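Side-chain contacts in Os03g0854200 protein (Oryza sativa Japonica Group, PDB 3HKM), which binds double-stranded DNA and single-stranded RNA, has hydrolytic DNase and phosphorolytic RNase activity in vitro, and is a probable component of the RNA-degrading exosome: residues A31-G36 with D224-T229; T38-A43 with L116-N121; A60-V65 with S90-T95; A122-L127 with I132-L137. All blocks are in the same frame, centred on the assembly; numbering follows the deposited sequence.

Interaction 1 of 4, residues A31-G36 with D224-T229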
loop_
_atom_site.group_PDB
_atom_site.type_symbol
_atom_site.label_atom_id
_atom_site.label_comp_id
_atom_site.label_asym_id
_atom_site.label_seq_id
_atom_site.Cartn_x
_atom_site.Cartn_y
_atom_site.Cartn_z
ATOM N N ALA A 31 6.478 -10.165 2.831
ATOM C CA ALA A 31 5.891 -10.282 1.509
ATOM C C ALA A 31 6.723 -9.480 0.524
ATOM O O ALA A 31 6.906 -8.288 0.703
ATOM C CB ALA A 31 4.452 -9.767 1.519
ATOM N N ARG A 32 7.246 -10.146 -0.498
ATOM C CA ARG A 32 7.783 -9.442 -1.646
ATOM C C ARG A 32 6.647 -9.313 -2.655
ATOM O O ARG A 32 6.281 -10.275 -3.334
ATOM C CB ARG A 32 8.982 -10.174 -2.254
ATOM C CG ARG A 32 9.201 -9.862 -3.736
ATOM C CD ARG A 32 10.522 -10.401 -4.264
ATOM N NE ARG A 32 11.645 -9.725 -3.622
ATOM C CZ ARG A 32 12.863 -9.610 -4.143
ATOM N NH1 ARG A 32 13.137 -10.113 -5.332
ATOM N NH2 ARG A 32 13.806 -8.977 -3.469
ATOM N N TRP A 33 6.077 -8.118 -2.734
ATOM C CA TRP A 33 4.877 -7.897 -3.526
ATOM C C TRP A 33 5.245 -7.198 -4.841
ATOM O O TRP A 33 6.000 -6.218 -4.847
ATOM C CB TRP A 33 3.884 -7.071 -2.700
ATOM C CG TRP A 33 2.588 -6.766 -3.351
ATOM C CD1 TRP A 33 2.347 -5.799 -4.278
ATOM C CD2 TRP A 33 1.331 -7.409 -3.102
ATOM N NE1 TRP A 33 1.025 -5.809 -4.636
ATOM C CE2 TRP A 33 0.377 -6.788 -3.930
ATOM C CE3 TRP A 33 0.923 -8.459 -2.269
ATOM C CZ2 TRP A 33 -0.966 -7.174 -3.944
ATOM C CZ3 TRP A 33 -0.413 -8.839 -2.284
ATOM C CH2 TRP A 33 -1.338 -8.199 -3.117
ATOM N N ALA A 34 4.724 -7.715 -5.953
ATOM C CA ALA A 34 5.027 -7.146 -7.257
ATOM C C ALA A 34 3.786 -6.802 -8.086
ATOM O O ALA A 34 2.858 -7.598 -8.214
ATOM C CB ALA A 34 5.950 -8.075 -8.037
ATOM N N GLN A 35 3.780 -5.599 -8.639
ATOM C CA GLN A 35 2.807 -5.238 -9.652
ATOM C C GLN A 35 3.599 -4.714 -10.834
ATOM O O GLN A 35 4.238 -3.671 -10.741
ATOM C CB GLN A 35 1.868 -4.171 -9.119
ATOM C CG GLN A 35 1.307 -4.511 -7.764
ATOM C CD GLN A 35 0.614 -3.338 -7.122
ATOM O OE1 GLN A 35 0.586 -2.245 -7.676
ATOM N NE2 GLN A 35 0.049 -3.557 -5.948
ATOM N N GLY A 36 3.580 -5.446 -11.940
ATOM C CA GLY A 36 4.460 -5.122 -13.042
ATOM C C GLY A 36 5.890 -5.109 -12.533
ATOM O O GLY A 36 6.290 -6.004 -11.779
ATOM N N ASP A 224 -9.361 -10.507 -3.348
ATOM C CA ASP A 224 -9.602 -11.915 -3.675
ATOM C C ASP A 224 -8.268 -12.668 -3.714
ATOM O O ASP A 224 -8.204 -13.855 -3.412
ATOM C CB ASP A 224 -10.302 -12.070 -5.036
ATOM C CG ASP A 224 -11.766 -11.608 -5.029
ATOM O OD1 ASP A 224 -12.327 -11.309 -3.950
ATOM O OD2 ASP A 224 -12.360 -11.548 -6.133
ATOM N N PHE A 225 -7.211 -11.962 -4.107
ATOM C CA PHE A 225 -5.844 -12.484 -4.114
ATOM C C PHE A 225 -5.349 -12.684 -2.673
ATOM O O PHE A 225 -4.859 -13.765 -2.307
ATOM C CB PHE A 225 -4.941 -11.500 -4.876
ATOM C CG PHE A 225 -3.502 -11.944 -5.019
ATOM C CD1 PHE A 225 -3.170 -13.067 -5.761
ATOM C CD2 PHE A 225 -2.479 -11.201 -4.452
ATOM C CE1 PHE A 225 -1.850 -13.460 -5.910
ATOM C CE2 PHE A 225 -1.154 -11.588 -4.595
ATOM C CZ PHE A 225 -0.840 -12.725 -5.322
ATOM N N MET A 226 -5.482 -11.634 -1.864
ATOM C CA MET A 226 -5.181 -11.702 -0.438
ATOM C C MET A 226 -5.994 -12.780 0.284
ATOM O O MET A 226 -5.462 -13.504 1.124
ATOM C CB MET A 226 -5.432 -10.349 0.233
ATOM C CG MET A 226 -4.478 -9.237 -0.195
ATOM S SD MET A 226 -4.843 -7.638 0.570
ATOM C CE MET A 226 -3.590 -6.608 -0.176
ATOM N N ARG A 227 -7.277 -12.888 -0.038
ATOM C CA ARG A 227 -8.156 -13.802 0.693
ATOM C C ARG A 227 -8.024 -15.281 0.299
ATOM O O ARG A 227 -8.325 -16.179 1.090
ATOM C CB ARG A 227 -9.610 -13.340 0.582
ATOM C CG ARG A 227 -9.930 -12.102 1.418
ATOM C CD ARG A 227 -10.538 -12.461 2.769
ATOM N NE ARG A 227 -10.684 -11.294 3.635
ATOM C CZ ARG A 227 -11.428 -10.244 3.325
ATOM N NH1 ARG A 227 -12.083 -10.228 2.175
ATOM N NH2 ARG A 227 -11.518 -9.209 4.153
ATOM N N THR A 228 -7.577 -15.545 -0.918
ATOM C CA THR A 228 -7.453 -16.925 -1.360
ATOM C C THR A 228 -6.004 -17.329 -1.615
ATOM O O THR A 228 -5.372 -17.955 -0.770
ATOM C CB THR A 228 -8.307 -17.195 -2.613
ATOM O OG1 THR A 228 -9.689 -17.000 -2.288
ATOM C CG2 THR A 228 -8.110 -18.619 -3.087
ATOM N N THR A 229 -5.486 -16.962 -2.779
ATOM C CA THR A 229 -4.146 -17.363 -3.191
ATOM C C THR A 229 -3.104 -17.219 -2.077
ATOM O O THR A 229 -2.330 -18.149 -1.818
ATOM C CB THR A 229 -3.696 -16.556 -4.422
ATOM O OG1 THR A 229 -4.729 -16.595 -5.413
ATOM C CG2 THR A 229 -2.408 -17.119 -4.996
#
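Trp-33 meets Phe-225 where strand 31-35 faces the end of the C-terminal helix, and the tight part of the contact is this one pair of rings. The CD2-CE2 edge of Phe-225 is turned toward the face of the indole, but offset to the outer rim of its six-membered ring. CD2 comes to 3.5 Å from Trp-33 CH2, and CE2 lies 3.7 Å from Trp-33 CZ3. With the planes at 76° and the centroids of the phenyl and six-membered rings 5.4 Å apart, this is an offset edge-to-face pair. Both rings stand anti to their own backbone N (chi1 -179° for Trp-33, -177° for Phe-225), which carries each into the gap between the backbones. Even the nearest CA atoms, Trp-33 CA and Met-226 CA, are 11.2 Å apart. In the RNase PH fold this joins the mixed five-stranded sheet to helix 205-229, while Cys-118, Asn-121 and Ala-122 of helix 115-130 also touch the Trp-33 side chain. Replacing Trp-33 with an alanine would probably open a gap between sheet and C-terminal helix and leave the Phe-225 edge without the aromatic face it meets. Met-226 adds a lighter touch: its extended chain brings CE to 4.0 Å from Trp-33 CH2. The other side of the helix is looser. Asp-224, Arg-227 and Thr-228 are exposed there, and Phe-225 itself is only partly buried, although Phe-17 pairs edge-to-face with it and Leu-230 touches both aromatic side chains.

Interaction 2 of 4, residues T38-A43 with L116-N121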
loop_
_atom_site.group_PDB
_atom_site.type_symbol
_atom_site.label_atom_id
_atom_site.label_comp_id
_atom_site.label_asym_id
_atom_site.label_seq_id
_atom_site.Cartn_x
_atom_site.Cartn_y
_atom_site.Cartn_z
ATOM N N THR A 38 7.094 -2.722 -10.686
ATOM C CA THR A 38 7.109 -2.102 -9.368
ATOM C C THR A 38 7.053 -3.203 -8.326
ATOM O O THR A 38 6.017 -3.865 -8.154
ATOM C CB THR A 38 5.921 -1.156 -9.166
ATOM O OG1 THR A 38 6.070 -0.031 -10.034
ATOM C CG2 THR A 38 5.861 -0.672 -7.722
ATOM N N ILE A 39 8.171 -3.410 -7.638
ATOM C CA ILE A 39 8.254 -4.481 -6.654
ATOM C C ILE A 39 8.810 -4.021 -5.305
ATOM O O ILE A 39 9.729 -3.198 -5.237
ATOM C CB ILE A 39 8.997 -5.732 -7.205
ATOM C CG1 ILE A 39 9.787 -6.420 -6.094
ATOM C CG2 ILE A 39 9.881 -5.374 -8.400
ATOM C CD1 ILE A 39 10.192 -7.803 -6.432
ATOM N N VAL A 40 8.236 -4.576 -4.241
ATOM C CA VAL A 40 8.494 -4.131 -2.882
ATOM C C VAL A 40 8.641 -5.327 -1.932
ATOM O O VAL A 40 8.013 -6.366 -2.142
ATOM C CB VAL A 40 7.309 -3.245 -2.415
ATOM C CG1 VAL A 40 6.922 -3.554 -0.983
ATOM C CG2 VAL A 40 7.595 -1.748 -2.643
ATOM N N LEU A 41 9.469 -5.185 -0.896
ATOM C CA LEU A 41 9.563 -6.204 0.153
ATOM C C LEU A 41 9.097 -5.664 1.504
ATOM O O LEU A 41 9.637 -4.677 2.006
ATOM C CB LEU A 41 10.987 -6.761 0.275
ATOM C CG LEU A 41 11.252 -7.644 1.507
ATOM C CD1 LEU A 41 10.439 -8.936 1.439
ATOM C CD2 LEU A 41 12.735 -7.963 1.668
ATOM N N ALA A 42 8.100 -6.325 2.085
ATOM C CA ALA A 42 7.489 -5.906 3.353
ATOM C C ALA A 42 7.795 -6.867 4.509
ATOM O O ALA A 42 7.490 -8.046 4.433
ATOM C CB ALA A 42 5.975 -5.761 3.182
ATOM N N ALA A 43 8.389 -6.353 5.583
ATOM C CA ALA A 43 8.791 -7.190 6.720
ATOM C C ALA A 43 8.116 -6.724 8.006
ATOM O O ALA A 43 8.183 -5.545 8.345
ATOM C CB ALA A 43 10.315 -7.180 6.883
ATOM N N LEU A 116 3.440 3.755 -3.887
ATOM C CA LEU A 116 2.816 3.835 -2.574
ATOM C C LEU A 116 1.638 2.849 -2.472
ATOM O O LEU A 116 1.496 2.144 -1.463
ATOM C CB LEU A 116 2.397 5.274 -2.264
ATOM C CG LEU A 116 2.150 5.690 -0.811
ATOM C CD1 LEU A 116 0.710 6.104 -0.579
ATOM C CD2 LEU A 116 2.601 4.621 0.186
ATOM N N PRO A 117 0.787 2.791 -3.512
ATOM C CA PRO A 117 -0.255 1.757 -3.492
ATOM C C PRO A 117 0.336 0.346 -3.443
ATOM O O PRO A 117 -0.212 -0.522 -2.765
ATOM C CB PRO A 117 -0.991 1.985 -4.815
ATOM C CG PRO A 117 -0.815 3.422 -5.091
ATOM C CD PRO A 117 0.586 3.745 -4.616
ATOM N N CYS A 118 1.440 0.116 -4.147
ATOM C CA CYS A 118 2.090 -1.189 -4.112
ATOM C C CYS A 118 2.619 -1.493 -2.707
ATOM O O CYS A 118 2.378 -2.584 -2.163
ATOM C CB CYS A 118 3.226 -1.262 -5.133
ATOM S SG CYS A 118 4.113 -2.847 -5.175
ATOM N N ALA A 119 3.334 -0.528 -2.123
ATOM C CA ALA A 119 3.891 -0.688 -0.779
ATOM C C ALA A 119 2.799 -0.928 0.255
ATOM O O ALA A 119 2.978 -1.704 1.186
ATOM C CB ALA A 119 4.730 0.528 -0.402
ATOM N N ILE A 120 1.665 -0.256 0.081
ATOM C CA ILE A 120 0.496 -0.456 0.928
ATOM C C ILE A 120 -0.027 -1.902 0.888
ATOM O O ILE A 120 -0.167 -2.552 1.919
ATOM C CB ILE A 120 -0.621 0.554 0.551
ATOM C CG1 ILE A 120 -0.168 1.977 0.921
ATOM C CG2 ILE A 120 -1.937 0.202 1.245
ATOM C CD1 ILE A 120 -1.223 3.045 0.717
ATOM N N ASN A 121 -0.322 -2.393 -0.310
ATOM C CA ASN A 121 -0.780 -3.767 -0.501
ATOM C C ASN A 121 0.211 -4.795 0.037
ATOM O O ASN A 121 -0.172 -5.775 0.680
ATOM C CB ASN A 121 -1.007 -4.030 -1.987
ATOM C CG ASN A 121 -2.082 -3.147 -2.575
ATOM O OD1 ASN A 121 -1.959 -2.675 -3.701
ATOM N ND2 ASN A 121 -3.139 -2.916 -1.815
#
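Thr-38 OG1 is gripped twice, donating to the carbonyl of Gly-113 and accepting from the backbone N of Asp-112, while the methyl of the same side chain rests on Cys-118. The contact is strand-on-helix packing in the core of the RNase PH fold: strand 38-43, inside the mixed sheet, lies under helix 116-121. The segment axes approach to 8.2 Å, and their N-to-C directions differ by 35°. The two bonds hold the threonine rotation, with OG1 beside its own backbone N and CG2 anti to it (chi1 -67°). That rotation presents CG2 to the helix, 3.7 Å from Cys-118 CB and 3.8 Å from Cys-118 SG. The thiol, swung fully away from its own backbone N, reaches over the strand, and SG lies 3.7 Å from the carbonyl O of Thr-38. Trp-33 and Gln-35 of the adjoining strand also touch Cys-118. Two residues along, Val-40 points at the helix too and divides its surface between two neighbours. Its CB sits 4.2 Å from Cys-118 SG, and both methyls reach Ala-119 from the strand side: CG1 is 4.2 Å from Ala-119 CA, and CG2 is 4.3 Å from Ala-119 CB.

Interaction 3 of 4, residues A60-V65 with S90-T95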
loop_
_atom_site.group_PDB
_atom_site.type_symbol
_atom_site.label_atom_id
_atom_site.label_comp_id
_atom_site.label_asym_id
_atom_site.label_seq_id
_atom_site.Cartn_x
_atom_site.Cartn_y
_atom_site.Cartn_z
ATOM N N ALA A 60 -1.760 -0.884 21.244
ATOM C CA ALA A 60 -0.635 -1.432 20.486
ATOM C C ALA A 60 0.000 -0.387 19.557
ATOM O O ALA A 60 -0.685 0.461 18.990
ATOM C CB ALA A 60 -1.066 -2.661 19.690
ATOM N N SER A 61 1.318 -0.455 19.418
ATOM C CA SER A 61 2.057 0.463 18.553
ATOM C C SER A 61 2.389 -0.188 17.223
ATOM O O SER A 61 2.796 -1.351 17.174
ATOM C CB SER A 61 3.359 0.910 19.224
ATOM O OG SER A 61 3.104 1.500 20.486
ATOM N N ILE A 62 2.209 0.572 16.147
ATOM C CA ILE A 62 2.650 0.161 14.823
ATOM C C ILE A 62 3.634 1.220 14.342
ATOM O O ILE A 62 3.324 2.408 14.368
ATOM C CB ILE A 62 1.466 0.004 13.825
ATOM C CG1 ILE A 62 0.753 -1.339 14.032
ATOM C CG2 ILE A 62 1.961 0.057 12.390
ATOM C CD1 ILE A 62 -0.134 -1.409 15.254
ATOM N N GLU A 63 4.831 0.791 13.945
ATOM C CA GLU A 63 5.866 1.709 13.485
ATOM C C GLU A 63 6.371 1.301 12.102
ATOM O O GLU A 63 6.356 0.119 11.771
ATOM C CB GLU A 63 7.019 1.747 14.494
ATOM C CG GLU A 63 6.538 1.974 15.919
ATOM C CD GLU A 63 7.633 2.468 16.847
ATOM O OE1 GLU A 63 8.816 2.183 16.569
ATOM O OE2 GLU A 63 7.299 3.128 17.861
ATOM N N VAL A 64 6.819 2.271 11.303
ATOM C CA VAL A 64 7.205 1.993 9.923
ATOM C C VAL A 64 8.441 2.773 9.455
ATOM O O VAL A 64 8.571 3.972 9.695
ATOM C CB VAL A 64 6.034 2.276 8.948
ATOM C CG1 VAL A 64 6.306 1.647 7.588
ATOM C CG2 VAL A 64 4.720 1.761 9.528
ATOM N N VAL A 65 9.357 2.076 8.799
ATOM C CA VAL A 65 10.494 2.725 8.174
ATOM C C VAL A 65 10.517 2.384 6.694
ATOM O O VAL A 65 10.519 1.214 6.307
ATOM C CB VAL A 65 11.847 2.395 8.881
ATOM C CG1 VAL A 65 11.703 1.227 9.835
ATOM C CG2 VAL A 65 12.970 2.166 7.870
ATOM N N SER A 90 -4.184 2.727 10.958
ATOM C CA SER A 90 -5.617 2.772 10.697
ATOM C C SER A 90 -6.274 1.390 10.638
ATOM O O SER A 90 -7.302 1.156 11.284
ATOM C CB SER A 90 -5.885 3.523 9.390
ATOM O OG SER A 90 -7.261 3.493 9.063
ATOM N N ILE A 91 -5.689 0.477 9.867
ATOM C CA ILE A 91 -6.334 -0.816 9.643
ATOM C C ILE A 91 -6.065 -1.819 10.748
ATOM O O ILE A 91 -6.814 -2.766 10.909
ATOM C CB ILE A 91 -5.930 -1.453 8.297
ATOM C CG1 ILE A 91 -4.550 -2.105 8.405
ATOM C CG2 ILE A 91 -6.008 -0.436 7.155
ATOM C CD1 ILE A 91 -4.104 -2.809 7.135
ATOM N N CYS A 92 -4.995 -1.610 11.505
ATOM C CA CYS A 92 -4.639 -2.520 12.586
ATOM C C CYS A 92 -5.587 -2.372 13.764
ATOM O O CYS A 92 -5.932 -1.253 14.156
ATOM C CB CYS A 92 -3.195 -2.278 13.041
ATOM S SG CYS A 92 -1.925 -2.935 11.918
ATOM N N LEU A 93 -6.023 -3.497 14.328
ATOM C CA LEU A 93 -6.790 -3.442 15.568
ATOM C C LEU A 93 -5.834 -3.286 16.762
ATOM O O LEU A 93 -5.054 -4.190 17.080
ATOM C CB LEU A 93 -7.690 -4.669 15.722
ATOM C CG LEU A 93 -8.742 -4.517 16.826
ATOM C CD1 LEU A 93 -9.281 -3.091 16.845
ATOM C CD2 LEU A 93 -9.877 -5.525 16.665
ATOM N N LEU A 94 -5.905 -2.133 17.417
ATOM C CA LEU A 94 -4.871 -1.704 18.359
ATOM C C LEU A 94 -5.144 -2.125 19.796
ATOM O O LEU A 94 -4.266 -2.061 20.659
ATOM C CB LEU A 94 -4.674 -0.180 18.275
ATOM C CG LEU A 94 -5.906 0.745 18.309
ATOM C CD1 LEU A 94 -6.898 0.519 17.140
ATOM C CD2 LEU A 94 -6.625 0.642 19.645
ATOM N N THR A 95 -6.371 -2.561 20.036
ATOM C CA THR A 95 -6.834 -2.898 21.370
ATOM C C THR A 95 -6.523 -4.347 21.779
ATOM O O THR A 95 -6.704 -4.722 22.935
ATOM C CB THR A 95 -8.356 -2.644 21.467
ATOM O OG1 THR A 95 -8.854 -3.121 22.723
ATOM C CG2 THR A 95 -9.085 -3.348 20.330
#
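Ala-60 and Leu-94 are joined by the polar part of the contact, a backbone bond from Ala-60 N to Leu-94 O of 2.8 Å. It is nearly straight, 170° at the hydrogen, and the donor lies in the carbonyl plane on a lone pair of the oxygen. The same oxygen touches the Ala-60 methyl, with CB 3.4 Å from Leu-94 O, so one carbonyl meets both backbone and side chain of the alanine. The contact belongs to the beta-alpha-beta unit of strand 61-67, helix 77-91 and strand 100-110: it ties the chain entering strand 61-67 to the chain just leaving the helix, where Cys-92 is the first residue off helical geometry. The apolar part is Ile-62 against Cys-92. Ile-62 lays the branch CG1-CD1 alongside the cysteine, CG1 at 3.8 Å from Cys-92 SG and CD1 at 3.9 Å from Cys-92 CB. That branch runs anti to the isoleucine's own carbonyl carbon and beside the backbone N (chi1 -80°), which brings it next to Cys-92. An alanine in place of Ile-62 would probably leave a gap beside the thiol, whose SG could then turn more easily. Leu-127 of helix 115-130 also packs on Cys-92, and Gln-89 NE2 bonds the carbonyl of Ile-62.

Interaction 4 of 4, residues A122-L127 with I132-L137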
loop_
_atom_site.group_PDB
_atom_site.type_symbol
_atom_site.label_atom_id
_atom_site.label_comp_id
_atom_site.label_asym_id
_atom_site.label_seq_id
_atom_site.Cartn_x
_atom_site.Cartn_y
_atom_site.Cartn_z
ATOM N N ALA A 122 1.485 -4.574 -0.265
ATOM C CA ALA A 122 2.571 -5.411 0.228
ATOM C C ALA A 122 2.524 -5.539 1.746
ATOM O O ALA A 122 2.709 -6.621 2.301
ATOM C CB ALA A 122 3.895 -4.815 -0.199
ATOM N N CYS A 123 2.285 -4.411 2.408
ATOM C CA CYS A 123 2.334 -4.332 3.859
ATOM C C CYS A 123 1.108 -4.952 4.475
ATOM O O CYS A 123 1.180 -5.518 5.564
ATOM C CB CYS A 123 2.479 -2.882 4.316
ATOM S SG CYS A 123 4.175 -2.289 4.241
ATOM N N CYS A 124 -0.022 -4.841 3.786
ATOM C CA CYS A 124 -1.244 -5.490 4.257
ATOM C C CYS A 124 -1.082 -7.001 4.227
ATOM O O CYS A 124 -1.577 -7.705 5.109
ATOM C CB CYS A 124 -2.453 -5.086 3.417
ATOM S SG CYS A 124 -3.961 -5.985 3.871
ATOM N N ALA A 125 -0.386 -7.496 3.211
ATOM C CA ALA A 125 -0.140 -8.929 3.088
ATOM C C ALA A 125 0.809 -9.433 4.168
ATOM O O ALA A 125 0.573 -10.486 4.762
ATOM C CB ALA A 125 0.401 -9.262 1.714
ATOM N N ALA A 126 1.884 -8.688 4.416
ATOM C CA ALA A 126 2.870 -9.072 5.422
ATOM C C ALA A 126 2.306 -9.047 6.853
ATOM O O ALA A 126 2.619 -9.920 7.655
ATOM C CB ALA A 126 4.102 -8.208 5.314
ATOM N N LEU A 127 1.476 -8.055 7.169
ATOM C CA LEU A 127 0.788 -8.003 8.463
ATOM C C LEU A 127 -0.086 -9.228 8.669
ATOM O O LEU A 127 -0.097 -9.831 9.746
ATOM C CB LEU A 127 -0.099 -6.762 8.562
ATOM C CG LEU A 127 0.570 -5.392 8.644
ATOM C CD1 LEU A 127 -0.439 -4.309 8.310
ATOM C CD2 LEU A 127 1.169 -5.183 10.023
ATOM N N ILE A 132 -0.817 -10.185 12.636
ATOM C CA ILE A 132 -1.135 -8.927 13.292
ATOM C C ILE A 132 -2.619 -8.713 13.103
ATOM O O ILE A 132 -3.109 -8.736 11.977
ATOM C CB ILE A 132 -0.386 -7.747 12.652
ATOM C CG1 ILE A 132 1.102 -8.074 12.452
ATOM C CG2 ILE A 132 -0.581 -6.478 13.469
ATOM C CD1 ILE A 132 1.850 -8.398 13.715
ATOM N N PRO A 133 -3.350 -8.515 14.203
ATOM C CA PRO A 133 -4.805 -8.334 14.114
ATOM C C PRO A 133 -5.196 -7.072 13.326
ATOM O O PRO A 133 -4.819 -5.962 13.699
ATOM C CB PRO A 133 -5.232 -8.213 15.587
ATOM C CG PRO A 133 -4.115 -8.819 16.369
ATOM C CD PRO A 133 -2.870 -8.524 15.595
ATOM N N LEU A 134 -5.956 -7.249 12.248
ATOM C CA LEU A 134 -6.422 -6.129 11.443
ATOM C C LEU A 134 -7.929 -5.930 11.603
ATOM O O LEU A 134 -8.661 -6.894 11.851
ATOM C CB LEU A 134 -6.100 -6.380 9.973
ATOM C CG LEU A 134 -4.804 -5.869 9.332
ATOM C CD1 LEU A 134 -3.591 -6.009 10.234
ATOM C CD2 LEU A 134 -4.584 -6.578 7.995
ATOM N N LYS A 135 -8.390 -4.683 11.462
ATOM C CA LYS A 135 -9.825 -4.379 11.407
ATOM C C LYS A 135 -10.420 -4.873 10.081
ATOM O O LYS A 135 -11.574 -5.288 10.006
ATOM C CB LYS A 135 -10.069 -2.867 11.508
ATOM C CG LYS A 135 -9.663 -2.187 12.808
ATOM C CD LYS A 135 -10.139 -0.737 12.773
ATOM C CE LYS A 135 -9.429 0.156 13.785
ATOM N NZ LYS A 135 -10.024 0.083 15.157
ATOM N N HIS A 136 -9.612 -4.796 9.032
ATOM C CA HIS A 136 -10.025 -5.139 7.679
ATOM C C HIS A 136 -8.789 -5.080 6.794
ATOM O O HIS A 136 -7.759 -4.532 7.190
ATOM C CB HIS A 136 -11.060 -4.135 7.165
ATOM C CG HIS A 136 -10.728 -2.716 7.503
ATOM N ND1 HIS A 136 -9.689 -2.034 6.907
ATOM C CD2 HIS A 136 -11.275 -1.860 8.399
ATOM C CE1 HIS A 136 -9.618 -0.815 7.412
ATOM N NE2 HIS A 136 -10.569 -0.683 8.318
ATOM N N LEU A 137 -8.895 -5.653 5.600
ATOM C CA LEU A 137 -7.841 -5.548 4.595
ATOM C C LEU A 137 -7.724 -4.118 4.062
ATOM O O LEU A 137 -8.716 -3.395 3.978
ATOM C CB LEU A 137 -8.145 -6.475 3.416
ATOM C CG LEU A 137 -7.573 -7.887 3.372
ATOM C CD1 LEU A 137 -7.762 -8.625 4.686
ATOM C CD2 LEU A 137 -8.193 -8.647 2.213
#
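The C-terminal end of helix 115-130 is closed here by the chain that follows it, with a six-to-one backbone bond consistent with a Schellman-type end: Ile-132 N reaches back five residues to Leu-127 O, and the two side chains pack together. The bond is 3.0 Å between Ile-132 N and Leu-127 O and almost straight, 170° at the hydrogen, with the donor tilted 25° from the carbonyl plane. Beside it the Ile-132 side chain crosses that of Leu-127 obliquely. CG1, anti to its own carbonyl carbon (chi1 -47°), lies 3.4 Å from Leu-127 O and 3.8 Å from Leu-127 CD2. Leu-134 approaches the same leucine at about a right angle, and its CD1 sits 3.9 Å from Leu-127 CB and 4.1 Å from Leu-127 CD1. One turn back on the helix, Cys-124 points its thiol at the end of the loop, with SG 4.0 Å from Leu-137 CA and 4.2 Å from Leu-134 CD2. Residues 132-137 thus lie along the helix before strand 138-145 begins; Ile-91 packs on Leu-134, and backbone bonds of Pro-133 with Leu-93 and Lys-135 with Ile-91 also hold the loop. Between the two segments the side chains meet by apolar packing, with no charged pair, while the backbone bond gives the Leu-127 carbonyl, in the last turn of the helix, a partner.

In the fold
From the N terminus, strand 29-35 supplies the first half of interaction 1, whose loop closes only at the C-terminal helix; the other three contacts are nested inside it. Interaction 2 opens next, on strand 38-49, and closes on helix 115-130. Interaction 3 is nested within that loop as a short loop of the beta-alpha-beta unit, from strand 61-67 to the end of helix 77-91. Interaction 4 follows in series, leading toward the four-stranded antiparallel sheet. None cross. Interactions 1 and 2 touch through neighbouring strands, and interaction 4 touches both through Ala-122. Interactions 3 and 4 meet at residues 91-93 and 133-135. Helix 115-130 is shared by interactions 2 and 4, and also packs against residues of interactions 1 and 3.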